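Local coordinates for agarase (Microbulbifer thermotolerans, PDB 3WZ1), which hydrolyses internal beta-1,4-galactosidic linkages of agarose, giving neoagarotetraose as the main product, at residues L59-S67 and K81-I92; G72-R80 and L256-D267. All coordinates share one frame; numbering follows the deposited sequence.

Contact 1 (L59-S67 and K81-I92); sequences LTEWHPHYS and KPGTNQVYLGSI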
loop_
_atom_site.group_PDB
_atom_site.type_symbol
_atom_site.label_atom_id
_atom_site.label_comp_id
_atom_site.label_asym_id
_atom_site.label_seq_id
_atom_site.Cartn_x
_atom_site.Cartn_y
_atom_site.Cartn_z
ATOM N N LEU A 59 8.387 12.784 9.316
ATOM C CA LEU A 59 8.988 12.447 10.617
ATOM C C LEU A 59 9.142 10.921 10.788
ATOM O O LEU A 59 9.443 10.437 11.866
ATOM C CB LEU A 59 8.160 13.049 11.751
ATOM C CG LEU A 59 7.949 14.563 11.660
ATOM C CD1 LEU A 59 7.015 15.040 12.749
ATOM C CD2 LEU A 59 9.285 15.298 11.698
ATOM N N THR A 60 8.989 10.172 9.700
ATOM C CA THR A 60 9.107 8.718 9.723
ATOM C C THR A 60 10.553 8.265 9.958
ATOM O O THR A 60 11.483 8.813 9.366
ATOM C CB THR A 60 8.729 8.112 8.359
ATOM O OG1 THR A 60 7.422 8.576 7.986
ATOM C CG2 THR A 60 8.793 6.579 8.336
ATOM N N GLU A 61 10.695 7.238 10.780
ATOM C CA GLU A 61 11.878 6.430 10.754
ATOM C C GLU A 61 11.483 4.962 10.771
ATOM O O GLU A 61 11.070 4.435 11.798
ATOM C CB GLU A 61 12.814 6.777 11.910
ATOM C CG GLU A 61 14.183 6.206 11.695
ATOM C CD GLU A 61 15.148 6.482 12.841
ATOM O OE1 GLU A 61 15.272 7.637 13.291
ATOM O OE2 GLU A 61 15.799 5.513 13.251
ATOM N N TRP A 62 11.542 4.301 9.616
ATOM C CA TRP A 62 11.151 2.887 9.571
ATOM C C TRP A 62 12.066 2.059 10.451
ATOM O O TRP A 62 13.263 2.316 10.532
ATOM C CB TRP A 62 11.125 2.343 8.146
ATOM C CG TRP A 62 10.052 2.975 7.294
ATOM C CD1 TRP A 62 8.708 3.091 7.604
ATOM C CD2 TRP A 62 10.203 3.531 5.981
ATOM N NE1 TRP A 62 8.035 3.704 6.573
ATOM C CE2 TRP A 62 8.928 3.992 5.569
ATOM C CE3 TRP A 62 11.285 3.672 5.106
ATOM C CZ2 TRP A 62 8.720 4.597 4.326
ATOM C CZ3 TRP A 62 11.068 4.271 3.871
ATOM C CH2 TRP A 62 9.796 4.729 3.494
ATOM N N HIS A 63 11.474 1.110 11.160
ATOM C CA HIS A 63 12.156 0.380 12.225
ATOM C C HIS A 63 11.723 -1.086 12.174
ATOM O O HIS A 63 10.523 -1.387 12.143
ATOM C CB HIS A 63 11.773 1.038 13.538
ATOM C CG HIS A 63 12.536 0.560 14.743
ATOM N ND1 HIS A 63 12.650 -0.765 15.095
ATOM C CD2 HIS A 63 13.137 1.259 15.733
ATOM C CE1 HIS A 63 13.323 -0.864 16.231
ATOM N NE2 HIS A 63 13.629 0.349 16.643
ATOM N N PRO A 64 12.690 -2.027 12.152
ATOM C CA PRO A 64 12.326 -3.426 11.946
ATOM C C PRO A 64 11.415 -3.997 13.048
ATOM O O PRO A 64 10.635 -4.898 12.789
ATOM C CB PRO A 64 13.685 -4.146 11.838
ATOM C CG PRO A 64 14.639 -3.244 12.517
ATOM C CD PRO A 64 14.149 -1.852 12.267
ATOM N N HIS A 65 11.534 -3.492 14.269
ATOM C CA HIS A 65 10.756 -4.054 15.385
ATOM C C HIS A 65 9.329 -3.519 15.471
ATOM O O HIS A 65 8.627 -3.815 16.420
ATOM C CB HIS A 65 11.477 -3.862 16.707
ATOM C CG HIS A 65 12.855 -4.440 16.710
ATOM N ND1 HIS A 65 13.818 -4.084 17.629
ATOM C CD2 HIS A 65 13.434 -5.339 15.884
ATOM C CE1 HIS A 65 14.935 -4.734 17.364
ATOM N NE2 HIS A 65 14.734 -5.502 16.307
ATOM N N TYR A 66 8.946 -2.728 14.472
ATOM C CA TYR A 66 7.581 -2.176 14.351
ATOM C C TYR A 66 6.775 -2.891 13.263
ATOM O O TYR A 66 5.691 -2.434 12.891
ATOM C CB TYR A 66 7.633 -0.639 14.194
ATOM C CG TYR A 66 8.081 0.009 15.470
ATOM C CD1 TYR A 66 9.407 -0.114 15.901
ATOM C CD2 TYR A 66 7.186 0.661 16.310
ATOM C CE1 TYR A 66 9.819 0.441 17.099
ATOM C CE2 TYR A 66 7.595 1.204 17.520
ATOM C CZ TYR A 66 8.928 1.091 17.898
ATOM O OH TYR A 66 9.326 1.631 19.120
ATOM N N SER A 67 7.288 -4.017 12.788
ATOM C CA SER A 67 6.502 -4.998 12.026
ATOM C C SER A 67 6.608 -6.364 12.683
ATOM O O SER A 67 7.638 -6.707 13.257
ATOM C CB SER A 67 7.001 -5.061 10.575
ATOM O OG SER A 67 8.371 -5.411 10.500
ATOM N N LYS A 81 9.769 7.928 18.740
ATOM C CA LYS A 81 11.208 7.737 18.917
ATOM C C LYS A 81 11.605 8.580 20.127
ATOM O O LYS A 81 11.447 9.809 20.085
ATOM C CB LYS A 81 11.962 8.150 17.653
ATOM C CG LYS A 81 13.471 8.172 17.838
ATOM C CD LYS A 81 14.201 8.473 16.549
ATOM C CE LYS A 81 15.718 8.391 16.729
ATOM N NZ LYS A 81 16.375 8.881 15.487
ATOM N N PRO A 82 12.052 7.928 21.217
ATOM C CA PRO A 82 12.245 8.676 22.462
ATOM C C PRO A 82 13.168 9.886 22.344
ATOM O O PRO A 82 14.219 9.827 21.718
ATOM C CB PRO A 82 12.818 7.628 23.420
ATOM C CG PRO A 82 12.292 6.334 22.924
ATOM C CD PRO A 82 12.240 6.478 21.429
ATOM N N GLY A 83 12.717 10.991 22.922
ATOM C CA GLY A 83 13.479 12.233 22.959
ATOM C C GLY A 83 13.518 13.012 21.663
ATOM O O GLY A 83 14.336 13.920 21.509
ATOM N N THR A 84 12.664 12.652 20.706
ATOM C CA THR A 84 12.636 13.317 19.408
ATOM C C THR A 84 11.177 13.565 19.014
ATOM O O THR A 84 10.256 13.187 19.740
ATOM C CB THR A 84 13.272 12.443 18.295
ATOM O OG1 THR A 84 12.359 11.382 17.943
ATOM C CG2 THR A 84 14.562 11.829 18.740
ATOM N N ASN A 85 10.985 14.182 17.858
ATOM C CA ASN A 85 9.658 14.337 17.263
ATOM C C ASN A 85 9.398 13.276 16.193
ATOM O O ASN A 85 8.389 13.347 15.481
ATOM C CB ASN A 85 9.464 15.747 16.674
ATOM C CG ASN A 85 10.381 16.042 15.492
ATOM O OD1 ASN A 85 11.304 15.284 15.194
ATOM N ND2 ASN A 85 10.136 17.174 14.820
ATOM N N GLN A 86 10.298 12.313 16.067
ATOM C CA GLN A 86 10.197 11.298 15.015
ATOM C C GLN A 86 9.256 10.170 15.441
ATOM O O GLN A 86 8.973 9.995 16.627
ATOM C CB GLN A 86 11.577 10.711 14.660
ATOM C CG GLN A 86 12.615 11.749 14.240
ATOM C CD GLN A 86 12.414 12.257 12.827
ATOM O OE1 GLN A 86 11.883 13.349 12.613
ATOM N NE2 GLN A 86 12.829 11.462 11.851
ATOM N N VAL A 87 8.799 9.414 14.450
ATOM C CA VAL A 87 7.851 8.320 14.629
ATOM C C VAL A 87 8.459 7.057 14.047
ATOM O O VAL A 87 8.720 6.969 12.852
ATOM C CB VAL A 87 6.528 8.627 13.899
ATOM C CG1 VAL A 87 5.506 7.555 14.203
ATOM C CG2 VAL A 87 6.006 10.028 14.243
ATOM N N TYR A 88 8.709 6.082 14.911
ATOM C CA TYR A 88 9.088 4.764 14.464
ATOM C C TYR A 88 7.878 4.066 13.860
ATOM O O TYR A 88 6.812 4.045 14.471
ATOM C CB TYR A 88 9.633 3.924 15.627
ATOM C CG TYR A 88 11.033 4.246 16.117
ATOM C CD1 TYR A 88 12.046 4.599 15.241
ATOM C CD2 TYR A 88 11.341 4.087 17.462
ATOM C CE1 TYR A 88 13.340 4.843 15.702
ATOM C CE2 TYR A 88 12.623 4.321 17.935
ATOM C CZ TYR A 88 13.607 4.695 17.036
ATOM O OH TYR A 88 14.905 4.912 17.482
ATOM N N LEU A 89 8.055 3.534 12.656
ATOM C CA LEU A 89 6.966 2.886 11.904
ATOM C C LEU A 89 7.405 1.582 11.262
ATOM O O LEU A 89 8.546 1.453 10.788
ATOM C CB LEU A 89 6.431 3.821 10.801
ATOM C CG LEU A 89 5.838 5.141 11.273
ATOM C CD1 LEU A 89 5.478 6.026 10.094
ATOM C CD2 LEU A 89 4.608 4.880 12.128
ATOM N N GLY A 90 6.489 0.620 11.193
ATOM C CA GLY A 90 6.766 -0.622 10.500
ATOM C C GLY A 90 6.829 -0.463 8.995
ATOM O O GLY A 90 6.182 0.427 8.406
ATOM N N SER A 91 7.587 -1.357 8.372
ATOM C CA SER A 91 7.659 -1.439 6.923
ATOM C C SER A 91 8.249 -2.761 6.534
ATOM O O SER A 91 9.240 -3.179 7.129
ATOM C CB SER A 91 8.531 -0.325 6.345
ATOM O OG SER A 91 8.618 -0.438 4.933
ATOM N N ILE A 92 7.656 -3.422 5.543
ATOM C CA ILE A 92 8.259 -4.593 4.913
ATOM C C ILE A 92 8.174 -4.419 3.400
ATOM O O ILE A 92 7.284 -3.711 2.877
ATOM C CB ILE A 92 7.622 -5.937 5.395
ATOM C CG1 ILE A 92 6.271 -6.218 4.699
ATOM C CG2 ILE A 92 7.509 -5.983 6.916
ATOM C CD1 ILE A 92 5.765 -7.614 4.995
HETATM O O HOH W 1 9.450 -2.887 10.073
#
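Y88 lies between H63 and K81. The CD2 edge of H63 points at the centre of one face of the Y88 ring, an edge-to-face pair with planes at 72° and centroids 4.5 Å apart. The opposite face carries K81 CB. Y66 comes in differently: its ring lies over the CB of Y88, 3.7 Å from CB to the ring centroid, a CH-pi contact. The edge of Y66, at CE1, stands over the centre of one face of the H63 ring. A serine in place of Y66 would probably leave Y88 CB and that face of the H63 ring without their aromatic cover. E61 stands beside Y88, its carboxylate nearly perpendicular to the ring, with OE2 near the ring edge. With CG anti to the backbone N (chi1 -165°) and an extended chain, E61 puts OE1 2.8 Å from K81 NZ. This salt bridge uses the syn lone pair. On the other face of the sheet, S91 CB sits over the five-membered ring of W62, and T60 CG2 covers the ring's opposite face. W62 NE1 hydrogen-bonds to M238 O. The backbones pair in parallel, with E61 N 2.9 Å from V87 O and H63 N 3.0 Å from L89 O. Water 1 joins H63 O, S67 OG and S91 N. The pairing adds the short parallel strand 60-62 to strand 87-94 in the GH16 beta-jelly roll, with an aromatic cluster on one face.

Contact 2 (G72-R80 and L256-D267); sequences GKLAITSGR and LADPNRNTYYVD. With NA (sodium ion), chain B.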
loop_
_atom_site.group_PDB
_atom_site.type_symbol
_atom_site.label_atom_id
_atom_site.label_comp_id
_atom_site.label_asym_id
_atom_site.label_seq_id
_atom_site.Cartn_x
_atom_site.Cartn_y
_atom_site.Cartn_z
ATOM N N GLY A 72 -2.601 -14.553 12.495
ATOM C CA GLY A 72 -3.112 -14.550 11.111
ATOM C C GLY A 72 -2.974 -13.214 10.373
ATOM O O GLY A 72 -3.509 -13.041 9.270
ATOM N N LYS A 73 -2.271 -12.266 10.968
ATOM C CA LYS A 73 -2.173 -10.917 10.404
ATOM C C LYS A 73 -0.739 -10.435 10.429
ATOM O O LYS A 73 -0.009 -10.688 11.391
ATOM C CB LYS A 73 -2.975 -9.914 11.247
ATOM C CG LYS A 73 -4.426 -10.285 11.535
ATOM C CD LYS A 73 -5.264 -10.090 10.313
ATOM C CE LYS A 73 -6.742 -10.365 10.570
ATOM N NZ LYS A 73 -7.030 -11.828 10.485
ATOM N N LEU A 74 -0.366 -9.700 9.389
ATOM C CA LEU A 74 0.783 -8.807 9.486
ATOM C C LEU A 74 0.364 -7.550 10.232
ATOM O O LEU A 74 -0.663 -6.948 9.928
ATOM C CB LEU A 74 1.293 -8.451 8.093
ATOM C CG LEU A 74 2.313 -7.318 7.971
ATOM C CD1 LEU A 74 3.672 -7.729 8.511
ATOM C CD2 LEU A 74 2.435 -6.925 6.517
ATOM N N ALA A 75 1.183 -7.149 11.211
ATOM C CA ALA A 75 0.969 -5.926 11.973
ATOM C C ALA A 75 2.084 -4.954 11.670
ATOM O O ALA A 75 3.265 -5.319 11.729
ATOM C CB ALA A 75 0.936 -6.209 13.472
ATOM N N ILE A 76 1.688 -3.740 11.318
ATOM C CA ILE A 76 2.558 -2.599 11.158
ATOM C C ILE A 76 2.180 -1.631 12.268
ATOM O O ILE A 76 1.070 -1.059 12.259
ATOM C CB ILE A 76 2.344 -1.936 9.790
ATOM C CG1 ILE A 76 2.598 -2.886 8.625
ATOM C CG2 ILE A 76 3.158 -0.641 9.669
ATOM C CD1 ILE A 76 4.018 -3.421 8.534
ATOM N N THR A 77 3.092 -1.401 13.203
ATOM C CA THR A 77 2.779 -0.537 14.338
ATOM C C THR A 77 3.632 0.746 14.312
ATOM O O THR A 77 4.344 1.029 13.342
ATOM C CB THR A 77 2.814 -1.331 15.653
ATOM O OG1 THR A 77 2.172 -0.590 16.705
ATOM C CG2 THR A 77 4.227 -1.709 16.033
ATOM N N SER A 78 3.467 1.544 15.354
ATOM C CA SER A 78 4.004 2.889 15.433
ATOM C C SER A 78 4.367 3.195 16.878
ATOM O O SER A 78 3.791 2.634 17.825
ATOM C CB SER A 78 3.002 3.913 14.909
ATOM O OG SER A 78 1.782 3.884 15.629
ATOM N N GLY A 79 5.322 4.098 17.045
ATOM C CA GLY A 79 5.690 4.583 18.375
ATOM C C GLY A 79 6.533 5.820 18.278
ATOM O O GLY A 79 7.107 6.104 17.230
ATOM N N ARG A 80 6.592 6.575 19.367
ATOM C CA ARG A 80 7.446 7.752 19.421
ATOM C C ARG A 80 8.898 7.306 19.533
ATOM O O ARG A 80 9.219 6.406 20.333
ATOM C CB ARG A 80 7.094 8.619 20.623
ATOM C CG ARG A 80 8.000 9.840 20.795
ATOM C CD ARG A 80 7.861 10.836 19.669
ATOM N NE ARG A 80 6.547 11.460 19.683
ATOM C CZ ARG A 80 5.872 11.866 18.615
ATOM N NH1 ARG A 80 6.366 11.743 17.376
ATOM N NH2 ARG A 80 4.669 12.415 18.783
ATOM N N LEU A 256 0.170 7.586 19.745
ATOM C CA LEU A 256 1.197 6.579 19.504
ATOM C C LEU A 256 1.276 5.541 20.611
ATOM O O LEU A 256 1.664 4.407 20.381
ATOM C CB LEU A 256 2.562 7.252 19.336
ATOM C CG LEU A 256 2.713 8.047 18.047
ATOM C CD1 LEU A 256 3.864 9.013 18.177
ATOM C CD2 LEU A 256 2.910 7.120 16.864
ATOM N N ALA A 257 0.895 5.950 21.820
ATOM C CA ALA A 257 0.881 5.058 22.948
ATOM C C ALA A 257 -0.346 4.169 23.054
ATOM O O ALA A 257 -0.346 3.244 23.855
ATOM C CB ALA A 257 1.064 5.851 24.223
ATOM N N ASP A 258 -1.368 4.455 22.255
ATOM C CA ASP A 258 -2.653 3.734 22.318
ATOM C C ASP A 258 -2.665 2.473 21.440
ATOM O O ASP A 258 -2.696 2.577 20.218
ATOM C CB ASP A 258 -3.769 4.702 21.899
ATOM C CG ASP A 258 -5.146 4.122 22.102
ATOM O OD1 ASP A 258 -5.241 2.916 22.313
ATOM O OD2 ASP A 258 -6.106 4.904 22.039
ATOM N N PRO A 259 -2.617 1.283 22.052
ATOM C CA PRO A 259 -2.496 0.044 21.291
ATOM C C PRO A 259 -3.728 -0.256 20.456
ATOM O O PRO A 259 -3.657 -1.084 19.549
ATOM C CB PRO A 259 -2.309 -1.026 22.370
ATOM C CG PRO A 259 -2.884 -0.444 23.594
ATOM C CD PRO A 259 -2.706 1.026 23.503
ATOM N N ASN A 260 -4.838 0.395 20.764
ATOM C CA ASN A 260 -6.056 0.212 19.982
ATOM C C ASN A 260 -6.146 1.098 18.770
ATOM O O ASN A 260 -7.076 0.922 17.967
ATOM C CB ASN A 260 -7.298 0.426 20.850
ATOM C CG ASN A 260 -7.548 -0.728 21.780
ATOM O OD1 ASN A 260 -6.622 -1.466 22.147
ATOM N ND2 ASN A 260 -8.805 -0.923 22.150
ATOM N N ARG A 261 -5.215 2.038 18.622
ATOM C CA ARG A 261 -5.195 2.940 17.477
ATOM C C ARG A 261 -3.945 2.860 16.633
ATOM O O ARG A 261 -3.990 3.190 15.451
ATOM C CB ARG A 261 -5.384 4.378 17.959
ATOM C CG ARG A 261 -6.813 4.633 18.396
ATOM C CD ARG A 261 -7.041 6.107 18.622
ATOM N NE ARG A 261 -6.482 6.529 19.894
ATOM C CZ ARG A 261 -6.325 7.791 20.257
ATOM N NH1 ARG A 261 -6.663 8.757 19.416
ATOM N NH2 ARG A 261 -5.802 8.077 21.461
ATOM N N ASN A 262 -2.842 2.406 17.219
ATOM C CA ASN A 262 -1.533 2.696 16.641
ATOM C C ASN A 262 -1.046 1.646 15.655
ATOM O O ASN A 262 0.102 1.699 15.213
ATOM C CB ASN A 262 -0.509 2.912 17.779
ATOM C CG ASN A 262 -0.225 1.651 18.576
ATOM O OD1 ASN A 262 -0.702 0.563 18.268
ATOM N ND2 ASN A 262 0.591 1.796 19.624
ATOM N N THR A 263 -1.917 0.717 15.269
ATOM C CA THR A 263 -1.489 -0.411 14.462
ATOM C C THR A 263 -2.383 -0.620 13.247
ATOM O O THR A 263 -3.617 -0.564 13.342
ATOM C CB THR A 263 -1.410 -1.701 15.308
ATOM O OG1 THR A 263 -0.545 -1.463 16.428
ATOM C CG2 THR A 263 -0.854 -2.851 14.513
ATOM N N TYR A 264 -1.713 -0.891 12.126
ATOM C CA TYR A 264 -2.319 -1.174 10.805
ATOM C C TYR A 264 -2.168 -2.658 10.575
ATOM O O TYR A 264 -1.075 -3.190 10.733
ATOM C CB TYR A 264 -1.544 -0.360 9.763
ATOM C CG TYR A 264 -1.614 -0.717 8.288
ATOM C CD1 TYR A 264 -2.811 -1.049 7.651
ATOM C CD2 TYR A 264 -0.480 -0.637 7.503
ATOM C CE1 TYR A 264 -2.843 -1.318 6.303
ATOM C CE2 TYR A 264 -0.515 -0.875 6.135
ATOM C CZ TYR A 264 -1.696 -1.247 5.541
ATOM O OH TYR A 264 -1.726 -1.498 4.166
ATOM N N TYR A 265 -3.259 -3.351 10.251
ATOM C CA TYR A 265 -3.246 -4.816 10.132
ATOM C C TYR A 265 -3.539 -5.259 8.725
ATOM O O TYR A 265 -4.447 -4.725 8.090
ATOM C CB TYR A 265 -4.294 -5.476 11.049
ATOM C CG TYR A 265 -4.072 -5.233 12.508
ATOM C CD1 TYR A 265 -3.200 -6.017 13.241
ATOM C CD2 TYR A 265 -4.749 -4.213 13.159
ATOM C CE1 TYR A 265 -3.007 -5.795 14.594
ATOM C CE2 TYR A 265 -4.542 -3.974 14.501
ATOM C CZ TYR A 265 -3.686 -4.773 15.207
ATOM O OH TYR A 265 -3.473 -4.510 16.556
ATOM N N VAL A 266 -2.785 -6.244 8.257
ATOM C CA VAL A 266 -2.980 -6.798 6.918
ATOM C C VAL A 266 -3.268 -8.282 7.045
ATOM O O VAL A 266 -2.426 -9.055 7.482
ATOM C CB VAL A 266 -1.751 -6.500 6.034
ATOM C CG1 VAL A 266 -1.885 -7.177 4.666
ATOM C CG2 VAL A 266 -1.577 -4.998 5.892
ATOM N N ASP A 267 -4.484 -8.678 6.669
ATOM C CA ASP A 267 -4.885 -10.088 6.663
ATOM C C ASP A 267 -4.178 -10.859 5.555
ATOM O O ASP A 267 -3.750 -12.007 5.742
ATOM C CB ASP A 267 -6.414 -10.210 6.504
ATOM C CG ASP A 267 -6.930 -11.593 6.815
ATOM O OD1 ASP A 267 -6.307 -12.342 7.592
ATOM O OD2 ASP A 267 -8.000 -11.943 6.263
HETATM NA NA NA B . -4.349 -13.683 7.214
#
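A sodium site seen in this structure closes one end of an antiparallel strand pair of the GH16 jelly roll, 73-76 with 264-266. G72 O and D267 O each bind the sodium ion at 2.3 Å, and D267 OD1 completes the share of these two segments. D4 and D28 supply the remaining protein ligands. K73 bends at chi2 (-75°) and again at chi4, which brings NZ back over the D267 carboxylate. NZ meets OD1 at 3.0 Å from well above the carboxylate plane. OD1 therefore faces both the sodium ion and an ammonium group, while OD2 pairs with R107. These positive partners probably favour the charged carboxylate.

Two hydrogen-bonded pairs follow, L74 with V266 and I76 with Y264. The I76 N bond to Y264 O is nearly straight (174°). On the face of L74 and I76, the Y264 ring runs beside I76 with CD2 3.9 Å from I76 CB. On the other face A75 CB packs against T263 CG2 and the Y265 ring, and T263 CG2 also covers part of that ring's face.

Beyond the strand pair the bonds pass to side chains. S78 OG donates to N262 O at 2.8 Å, in the carbonyl plane and on a lone pair. N262 ND2 holds L256 O within its amide plane. L256 CD1 rests 3.5 Å from R80 CZ, over the centre of the guanidinium, whose NE pairs with D253. The whole is an antiparallel beta ladder of the jelly roll, with a sodium site at one end and, at the other, S78 bonded to N262 in the turn that leads into strand 264-276.

Both contacts belong to the same run of jelly-roll strands. Strand 73-80 pairs with 264-276 in contact 2 and with 87-94 on its other side, and 87-94 carries strand 60-62 in contact 1. The two meet directly: Y66 O lies 2.8 Å from T77 N, and Y88 N lies 2.8 Å from G79 O, both probable hydrogen bonds. Contact 2 is the more buried. Contact 1 is partly exposed on its aromatic face, while its W62 face is buried. Both have a backbone ladder, parallel in contact 1 and antiparallel in contact 2, and both a salt bridge. Contact 1 adds an aromatic cluster and a water. Contact 2 adds a sodium ion beside its lysine-aspartate pair.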